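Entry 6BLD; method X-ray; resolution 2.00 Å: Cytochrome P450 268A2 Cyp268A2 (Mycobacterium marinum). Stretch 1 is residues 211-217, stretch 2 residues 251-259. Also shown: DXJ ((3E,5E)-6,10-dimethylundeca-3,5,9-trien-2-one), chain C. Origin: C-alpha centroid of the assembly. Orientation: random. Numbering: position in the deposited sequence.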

ATOM      1  N   TYR A 211      15.102  12.920  -5.138  1.00 18.62           N
ATOM      2  CA  TYR A 211      16.156  12.070  -4.595  1.00 19.10           C
ATOM      3  C   TYR A 211      16.030  10.640  -5.105  1.00 18.77           C
ATOM      4  O   TYR A 211      17.030  10.021  -5.490  1.00 21.36           O
ATOM      5  CB  TYR A 211      16.129  12.092  -3.067  1.00 19.18           C
ATOM      6  CG  TYR A 211      16.995  11.016  -2.451  1.00 19.53           C
ATOM      7  CD1 TYR A 211      18.377  11.137  -2.439  1.00 20.54           C
ATOM      8  CD2 TYR A 211      16.431   9.869  -1.905  1.00 19.01           C
ATOM      9  CE1 TYR A 211      19.176  10.153  -1.890  1.00 20.95           C
ATOM     10  CE2 TYR A 211      17.224   8.878  -1.353  1.00 22.42           C
ATOM     11  CZ  TYR A 211      18.596   9.028  -1.348  1.00 20.42           C
ATOM     12  OH  TYR A 211      19.391   8.050  -0.801  1.00 28.23           O
ATOM     13  N   LEU A 212      14.809  10.097  -5.113  1.00 17.94           N
ATOM     14  CA  LEU A 212      14.609   8.740  -5.612  1.00 20.85           C
ATOM     15  C   LEU A 212      14.993   8.621  -7.082  1.00 21.19           C
ATOM     16  O   LEU A 212      15.512   7.581  -7.506  1.00 18.27           O
ATOM     17  CB  LEU A 212      13.156   8.313  -5.400  1.00 16.79           C
ATOM     18  CG  LEU A 212      12.736   8.109  -3.942  1.00 16.53           C
ATOM     19  CD1 LEU A 212      11.240   7.860  -3.837  1.00 16.23           C
ATOM     20  CD2 LEU A 212      13.520   6.966  -3.314  1.00 17.27           C
ATOM     21  N   HIS A 213      14.756   9.672  -7.871  1.00 18.02           N
ATOM     22  CA  HIS A 213      15.194   9.657  -9.263  1.00 18.46           C
ATOM     23  C   HIS A 213      16.710   9.767  -9.375  1.00 19.46           C
ATOM     24  O   HIS A 213      17.294   9.279 -10.349  1.00 19.97           O
ATOM     25  CB  HIS A 213      14.515  10.784 -10.043  1.00 18.30           C
ATOM     26  CG  HIS A 213      13.101  10.477 -10.430  1.00 17.52           C
ATOM     27  ND1 HIS A 213      12.627  10.645 -11.713  1.00 17.53           N
ATOM     28  CD2 HIS A 213      12.060  10.008  -9.702  1.00 16.79           C
ATOM     29  CE1 HIS A 213      11.353  10.293 -11.759  1.00 16.84           C
ATOM     30  NE2 HIS A 213      10.985   9.904 -10.552  1.00 16.38           N
ATOM     31  N   GLN A 214      17.359  10.401  -8.397  1.00 19.84           N
ATOM     32  CA  GLN A 214      18.818  10.442  -8.384  1.00 21.28           C
ATOM     33  C   GLN A 214      19.403   9.059  -8.133  1.00 21.62           C
ATOM     34  O   GLN A 214      20.349   8.643  -8.813  1.00 22.44           O
ATOM     35  CB  GLN A 214      19.307  11.427  -7.322  1.00 21.55           C
ATOM     36  CG  GLN A 214      19.276  12.877  -7.759  1.00 22.54           C
ATOM     37  CD  GLN A 214      20.057  13.112  -9.034  1.00 23.58           C
ATOM     38  OE1 GLN A 214      21.242  12.792  -9.121  1.00 25.17           O
ATOM     39  NE2 GLN A 214      19.394  13.672 -10.034  1.00 22.08           N
ATOM     40  N   VAL A 215      18.850   8.333  -7.158  1.00 20.56           N
ATOM     41  CA  VAL A 215      19.303   6.973  -6.889  1.00 20.80           C
ATOM     42  C   VAL A 215      19.001   6.069  -8.076  1.00 20.70           C
ATOM     43  O   VAL A 215      19.789   5.178  -8.412  1.00 21.36           O
ATOM     44  CB  VAL A 215      18.655   6.444  -5.595  1.00 22.69           C
ATOM     45  CG1 VAL A 215      19.154   5.040  -5.279  1.00 20.55           C
ATOM     46  CG2 VAL A 215      18.934   7.390  -4.433  1.00 20.41           C
ATOM     47  N   ALA A 216      17.857   6.286  -8.731  1.00 19.96           N
ATOM     48  CA  ALA A 216      17.497   5.469  -9.885  1.00 19.91           C
ATOM     49  C   ALA A 216      18.457   5.698 -11.047  1.00 21.68           C
ATOM     50  O   ALA A 216      18.871   4.742 -11.713  1.00 22.11           O
ATOM     51  CB  ALA A 216      16.058   5.762 -10.309  1.00 19.01           C
ATOM     52  N   ALA A 217      18.825   6.956 -11.307  1.00 21.15           N
ATOM     53  CA  ALA A 217      19.757   7.239 -12.393  1.00 22.13           C
ATOM     54  C   ALA A 217      21.135   6.652 -12.109  1.00 32.22           C
ATOM     55  O   ALA A 217      21.798   6.143 -13.020  1.00 33.07           O
ATOM     56  CB  ALA A 217      19.853   8.745 -12.629  1.00 22.31           C
TER
HETATM   57  C10 DXJ C 502       3.104   7.974  -5.233  1.00 13.73           C
HETATM   58  C13 DXJ C 502       2.913  11.717  -4.447  1.00 14.75           C
HETATM   59  C01 DXJ C 502       0.374  -0.028  -3.858  1.00 13.92           C
HETATM   60  C02 DXJ C 502       1.051   1.325  -3.659  1.00 13.73           C
HETATM   61  C03 DXJ C 502       1.566   1.955  -4.695  1.00 13.46           C
HETATM   62  C04 DXJ C 502       1.125   1.941  -2.262  1.00 14.43           C
HETATM   63  C05 DXJ C 502       2.248   3.311  -4.524  1.00 13.21           C
HETATM   64  C06 DXJ C 502       1.771   4.333  -5.554  1.00 13.17           C
HETATM   65  C07 DXJ C 502       2.662   5.572  -5.624  1.00 13.74           C
HETATM   66  C08 DXJ C 502       2.223   6.727  -5.165  1.00 13.44           C
HETATM   67  C09 DXJ C 502       4.057   5.470  -6.235  1.00 13.91           C
HETATM   68  C11 DXJ C 502       2.571   9.157  -5.004  1.00 13.75           C
HETATM   69  C12 DXJ C 502       3.426  10.420  -5.068  1.00 14.62           C
HETATM   70  O14 DXJ C 502       4.486  10.394  -5.598  1.00 15.04           O
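Stretch 2 251-259: AAFFVLLAV

The most distinctive element of this contact is an alanine methyl resting on a histidine ring. Ala251 CB lies 3.6 Å from the centroid of the His213 ring and 21° off the ring normal, a CH-pi contact over one face, and its nearest ring atom is His213 ND1, at 3.4 Å from Ala251 CB. The CA-to-CB bond of His213 points sideways, but with chi1 in m (-78°) the imidazole swings in towards stretch 2. Its NE2 is hydrogen-bonded elsewhere in the structure, while the CD2 corner of the ring approaches Val255, with His213 CD2 3.5 Å from Val255 CG2.

Stretch 2 is helical throughout, as is stretch 1, and both helices extend beyond the residues described. Within stretch 2 the i to i+4 backbone hydrogen bonds run without a break from Val255 N to Ala251 O (3.0 Å) through to Val259 N to Val255 O (2.8 Å). The axes approach to 8.8 Å, and their N-to-C directions make an angle of 116°, so the helices cross steeply, with the sense of the chain more opposed than aligned. In this register Ala216 CA is 5.3 Å from Ala251 CA, whereas Leu212 CA is 6.3 Å from Val255 CA. Small side chains permit the tighter of these approaches, Ala216 CB lying 3.8 Å from Ala251 CA and 3.9 Å from Ala251 CB.

One helical turn beyond Ala251, Phe254 and Val255 take up the contact. The CA-to-CB bond of Phe254 points toward stretch 1, its chi1 is in t, and the residue has the largest area covered by the other stretch. Ala216 CB packs 3.8 Å from Phe254 CB, and Ala216 CA lies over one face of the aromatic ring. Farther out along the ring, Val215 CG1 approaches Phe254 CZ to 3.8 Å, and Leu212 CD2 lies 4.0 Å from Phe254 CE2. The carbonyl Leu212 O comes within 3.4 Å of Phe254 CD2, yet it is already engaged within its own helix as acceptor for Ala216 N, 2.9 Å from Leu212 O.

Leu212 thus reaches several residues of stretch 2: its CB is 4.0 Å from Val255 CG2, and its CD2 makes a looser contact with Ala258 CB at 4.5 Å. No hydrogen bond joins the helices; the 400 Å² buried between them, both sides summed, rests on apolar packing and the histidine contact. Val259 makes no close contact with stretch 1, but its CG1 lies 3.6 Å from C05 of the bound trienone DXJ.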

ATOM      1  N   ALA A 251      13.090   5.392 -13.824  1.00 20.03           N
ATOM      2  CA  ALA A 251      12.998   6.072 -12.536  1.00 19.50           C
ATOM      3  C   ALA A 251      11.588   5.997 -11.967  1.00 18.09           C
ATOM      4  O   ALA A 251      11.411   5.859 -10.751  1.00 16.42           O
ATOM      5  CB  ALA A 251      13.444   7.527 -12.678  1.00 19.79           C
ATOM      6  N   ALA A 252      10.571   6.085 -12.829  1.00 17.55           N
ATOM      7  CA  ALA A 252       9.195   6.023 -12.350  1.00 17.04           C
ATOM      8  C   ALA A 252       8.898   4.680 -11.696  1.00 16.78           C
ATOM      9  O   ALA A 252       8.191   4.618 -10.683  1.00 16.59           O
ATOM     10  CB  ALA A 252       8.223   6.290 -13.500  1.00 16.89           C
ATOM     11  N   PHE A 253       9.432   3.591 -12.255  1.00 17.42           N
ATOM     12  CA  PHE A 253       9.216   2.285 -11.640  1.00 17.98           C
ATOM     13  C   PHE A 253       9.981   2.160 -10.328  1.00 17.02           C
ATOM     14  O   PHE A 253       9.510   1.508  -9.389  1.00 16.38           O
ATOM     15  CB  PHE A 253       9.617   1.162 -12.594  1.00 20.31           C
ATOM     16  CG  PHE A 253       9.689  -0.183 -11.930  1.00 21.52           C
ATOM     17  CD1 PHE A 253       8.533  -0.886 -11.635  1.00 21.52           C
ATOM     18  CD2 PHE A 253      10.909  -0.729 -11.571  1.00 22.57           C
ATOM     19  CE1 PHE A 253       8.592  -2.117 -11.011  1.00 21.99           C
ATOM     20  CE2 PHE A 253      10.975  -1.959 -10.948  1.00 23.02           C
ATOM     21  CZ  PHE A 253       9.816  -2.654 -10.667  1.00 22.71           C
ATOM     22  N   PHE A 254      11.169   2.768 -10.251  1.00 17.12           N
ATOM     23  CA  PHE A 254      11.925   2.750  -9.003  1.00 17.34           C
ATOM     24  C   PHE A 254      11.142   3.419  -7.881  1.00 16.99           C
ATOM     25  O   PHE A 254      11.141   2.940  -6.743  1.00 17.45           O
ATOM     26  CB  PHE A 254      13.279   3.434  -9.198  1.00 17.97           C
ATOM     27  CG  PHE A 254      14.158   3.391  -7.980  1.00 18.60           C
ATOM     28  CD1 PHE A 254      14.891   2.254  -7.677  1.00 19.45           C
ATOM     29  CD2 PHE A 254      14.250   4.486  -7.137  1.00 18.51           C
ATOM     30  CE1 PHE A 254      15.700   2.212  -6.555  1.00 19.88           C
ATOM     31  CE2 PHE A 254      15.058   4.449  -6.013  1.00 19.11           C
ATOM     32  CZ  PHE A 254      15.784   3.310  -5.723  1.00 19.81           C
ATOM     33  N   VAL A 255      10.465   4.529  -8.188  1.00 15.55           N
ATOM     34  CA  VAL A 255       9.610   5.180  -7.202  1.00 15.03           C
ATOM     35  C   VAL A 255       8.439   4.277  -6.841  1.00 14.96           C
ATOM     36  O   VAL A 255       8.138   4.066  -5.661  1.00 15.11           O
ATOM     37  CB  VAL A 255       9.127   6.544  -7.725  1.00 14.89           C
ATOM     38  CG1 VAL A 255       8.175   7.188  -6.721  1.00 14.45           C
ATOM     39  CG2 VAL A 255      10.314   7.453  -8.008  1.00 15.49           C
ATOM     40  N   LEU A 256       7.758   3.737  -7.851  1.00 14.38           N
ATOM     41  CA  LEU A 256       6.661   2.809  -7.593  1.00 15.46           C
ATOM     42  C   LEU A 256       7.118   1.647  -6.718  1.00 15.72           C
ATOM     43  O   LEU A 256       6.455   1.304  -5.729  1.00 15.44           O
ATOM     44  CB  LEU A 256       6.102   2.297  -8.919  1.00 14.04           C
ATOM     45  CG  LEU A 256       5.109   1.136  -8.852  1.00 16.73           C
ATOM     46  CD1 LEU A 256       3.906   1.474  -7.977  1.00 15.91           C
ATOM     47  CD2 LEU A 256       4.678   0.685 -10.243  1.00 17.05           C
ATOM     48  N   LEU A 257       8.274   1.058  -7.045  1.00 16.13           N
ATOM     49  CA  LEU A 257       8.774  -0.078  -6.276  1.00 16.76           C
ATOM     50  C   LEU A 257       9.167   0.338  -4.864  1.00 16.70           C
ATOM     51  O   LEU A 257       8.906  -0.395  -3.903  1.00 16.41           O
ATOM     52  CB  LEU A 257       9.958  -0.715  -6.997  1.00 17.91           C
ATOM     53  CG  LEU A 257      10.570  -1.995  -6.424  1.00 19.46           C
ATOM     54  CD1 LEU A 257       9.490  -3.031  -6.193  1.00 19.49           C
ATOM     55  CD2 LEU A 257      11.611  -2.508  -7.400  1.00 20.66           C
ATOM     56  N   ALA A 258       9.787   1.513  -4.717  1.00 17.21           N
ATOM     57  CA  ALA A 258      10.199   1.979  -3.397  1.00 17.72           C
ATOM     58  C   ALA A 258       8.998   2.281  -2.508  1.00 14.69           C
ATOM     59  O   ALA A 258       8.998   1.945  -1.318  1.00 14.77           O
ATOM     60  CB  ALA A 258      11.089   3.216  -3.533  1.00 15.58           C
ATOM     61  N   VAL A 259       7.959   2.906  -3.065  1.00 16.16           N
ATOM     62  CA  VAL A 259       6.811   3.297  -2.252  1.00 15.73           C
ATOM     63  C   VAL A 259       5.970   2.078  -1.893  1.00 15.71           C
ATOM     64  O   VAL A 259       5.652   1.847  -0.721  1.00 15.95           O
ATOM     65  CB  VAL A 259       5.972   4.364  -2.978  1.00 13.50           C
ATOM     66  CG1 VAL A 259       4.693   4.640  -2.203  1.00 13.16           C
ATOM     67  CG2 VAL A 259       6.777   5.644  -3.152  1.00 14.27           C
TER